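Local coordinates for protein MFP2b (Ascaris suum, PDB 2BJR) that binds a zinc ion and probably enhances polymerization of the major sperm protein in the amoeboid motility of nematode sperm, at residues 29-34 / 232-237. Sequence-based numbering, arbitrary orientation.
Sequences GQQNMY and LWYQSG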
# COMPACT_ATOMS: atom_id res chain seq x y z
N GLY A 29 -4.80 -5.37 -3.49
CA GLY A 29 -5.86 -4.61 -2.84
C GLY A 29 -5.60 -4.19 -1.40
O GLY A 29 -6.43 -3.46 -0.81
N GLN A 30 -4.47 -4.58 -0.82
CA GLN A 30 -4.24 -4.34 0.59
C GLN A 30 -3.31 -3.17 0.79
O GLN A 30 -2.34 -3.00 0.05
CB GLN A 30 -3.69 -5.61 1.28
CG GLN A 30 -4.45 -6.89 0.93
CD GLN A 30 -5.95 -6.76 1.18
OE1 GLN A 30 -6.37 -6.34 2.27
NE2 GLN A 30 -6.75 -7.08 0.17
N GLN A 31 -3.56 -2.38 1.84
CA GLN A 31 -2.81 -1.15 2.05
C GLN A 31 -1.41 -1.38 2.57
O GLN A 31 -0.50 -0.65 2.22
CB GLN A 31 -3.57 -0.21 3.00
CG GLN A 31 -2.98 1.20 3.06
CD GLN A 31 -3.11 1.92 1.69
OE1 GLN A 31 -4.23 2.05 1.20
NE2 GLN A 31 -2.01 2.32 1.09
N ASN A 32 -1.24 -2.40 3.43
CA ASN A 32 -0.01 -2.54 4.18
C ASN A 32 0.26 -3.99 4.47
O ASN A 32 0.35 -4.40 5.63
CB ASN A 32 -0.10 -1.75 5.43
CG ASN A 32 1.21 -1.71 6.23
OD1 ASN A 32 2.29 -1.81 5.68
ND2 ASN A 32 1.09 -1.51 7.57
N MSE A 33 0.32 -4.77 3.41
CA MSE A 33 0.50 -6.21 3.52
C MSE A 33 1.28 -6.63 2.28
O MSE A 33 0.80 -6.42 1.16
CB MSE A 33 -0.84 -6.93 3.60
CG MSE A 33 -0.73 -8.41 3.85
SE MSE A 33 -2.52 -9.18 4.12
CE MSE A 33 -2.94 -8.15 5.80
N TYR A 34 2.46 -7.26 2.47
CA TYR A 34 3.39 -7.59 1.39
C TYR A 34 3.73 -9.09 1.44
O TYR A 34 3.77 -9.68 2.51
CB TYR A 34 4.67 -6.75 1.46
CG TYR A 34 4.44 -5.26 1.52
CD1 TYR A 34 4.13 -4.62 2.72
CD2 TYR A 34 4.62 -4.47 0.40
CE1 TYR A 34 3.91 -3.25 2.77
CE2 TYR A 34 4.43 -3.12 0.45
CZ TYR A 34 4.10 -2.51 1.61
OH TYR A 34 3.99 -1.16 1.61
N LEU A 232 1.80 8.32 3.27
CA LEU A 232 1.30 7.51 4.34
C LEU A 232 2.42 6.76 5.03
O LEU A 232 3.32 6.25 4.38
CB LEU A 232 0.33 6.50 3.78
CG LEU A 232 -0.23 5.37 4.64
CD1 LEU A 232 -1.17 5.94 5.63
CD2 LEU A 232 -0.86 4.29 3.76
N TRP A 233 2.36 6.76 6.36
CA TRP A 233 3.28 6.04 7.21
C TRP A 233 2.40 5.27 8.23
O TRP A 233 1.18 5.41 8.23
CB TRP A 233 4.07 7.06 7.95
CG TRP A 233 5.34 6.66 8.53
CD1 TRP A 233 6.27 5.85 7.99
CD2 TRP A 233 5.87 7.12 9.77
NE1 TRP A 233 7.38 5.79 8.80
CE2 TRP A 233 7.15 6.55 9.92
CE3 TRP A 233 5.41 8.00 10.75
CZ2 TRP A 233 7.98 6.84 11.00
CZ3 TRP A 233 6.23 8.28 11.85
CH2 TRP A 233 7.50 7.68 11.97
N TYR A 234 3.05 4.49 9.10
CA TYR A 234 2.36 3.70 10.11
C TYR A 234 3.07 3.83 11.45
O TYR A 234 4.27 3.81 11.49
CB TYR A 234 2.33 2.26 9.67
CG TYR A 234 1.24 2.00 8.68
CD1 TYR A 234 1.50 2.08 7.30
CD2 TYR A 234 -0.04 1.63 9.09
CE1 TYR A 234 0.50 1.92 6.38
CE2 TYR A 234 -1.05 1.40 8.14
CZ TYR A 234 -0.76 1.59 6.79
OH TYR A 234 -1.72 1.35 5.86
N GLN A 235 2.31 3.99 12.53
CA GLN A 235 2.84 3.94 13.89
C GLN A 235 1.90 3.11 14.73
O GLN A 235 0.70 3.38 14.79
CB GLN A 235 2.89 5.33 14.52
CG GLN A 235 4.10 6.15 14.17
CD GLN A 235 5.42 5.56 14.70
OE1 GLN A 235 5.44 4.86 15.69
NE2 GLN A 235 6.50 5.80 13.98
N SER A 236 2.45 2.07 15.35
CA SER A 236 1.66 1.09 16.09
C SER A 236 0.46 0.54 15.37
O SER A 236 -0.60 0.47 15.96
CB SER A 236 1.20 1.70 17.41
OG SER A 236 2.30 2.18 18.15
N GLY A 237 0.58 0.17 14.09
CA GLY A 237 -0.52 -0.33 13.33
C GLY A 237 -1.53 0.73 12.91
O GLY A 237 -2.49 0.41 12.24
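Tyr234 OH abuts the aliphatic parts of two neighbouring side chains, which approach it roughly at right angles to each other: Gln31 CG comes to 3.1 Å from it and Asn32 CB to 3.5 Å. These are close carbon-oxygen packing contacts, tight at Gln31 CG; the Gln31 methylene reaches the ring at its edge, near the ring plane. Asn32 meets the same ring from above. Its ND2 sits 3.4 Å above the ring plane, over the centre, and lies 3.6 Å from Tyr234 CD1, with the other ring carbons at nearly the same distance. The carboxamide and ring planes are only 20° apart, which identifies an amide-on-ring stack rather than an N-H aimed down at the pi cloud. With CG anti to the backbone N (chi1 -174°), Asn32 extends its amide across the gap to this face, while Asn51 N bonds to OD1 and thereby helps fix the rotation of the amide. Topologically, the contact docks the loop leading into strand 34-40 onto the antiparallel sheet strand 229-235, one segment from each of the two cytosolic motility protein family regions, bringing together parts of the fold almost 200 residues apart and burying 181 Å² between them. A backbone hydrogen bond between Tyr234 and Gly53 ties the strand to the chain just after strand 43-52 as well. Two residues earlier on the strand, the Leu232 CD2 methyl packs against Gln31, 3.8 Å from CG and 3.5 Å from the amide nitrogen NE2. A bend at chi2 (65°) carries the Gln31 amide past the tyrosine hydroxyl toward this methyl group. The polar demand of NE2 is met by Gln270 OE1 on the adjacent strand 268-274, whose backbone also pairs with Leu232.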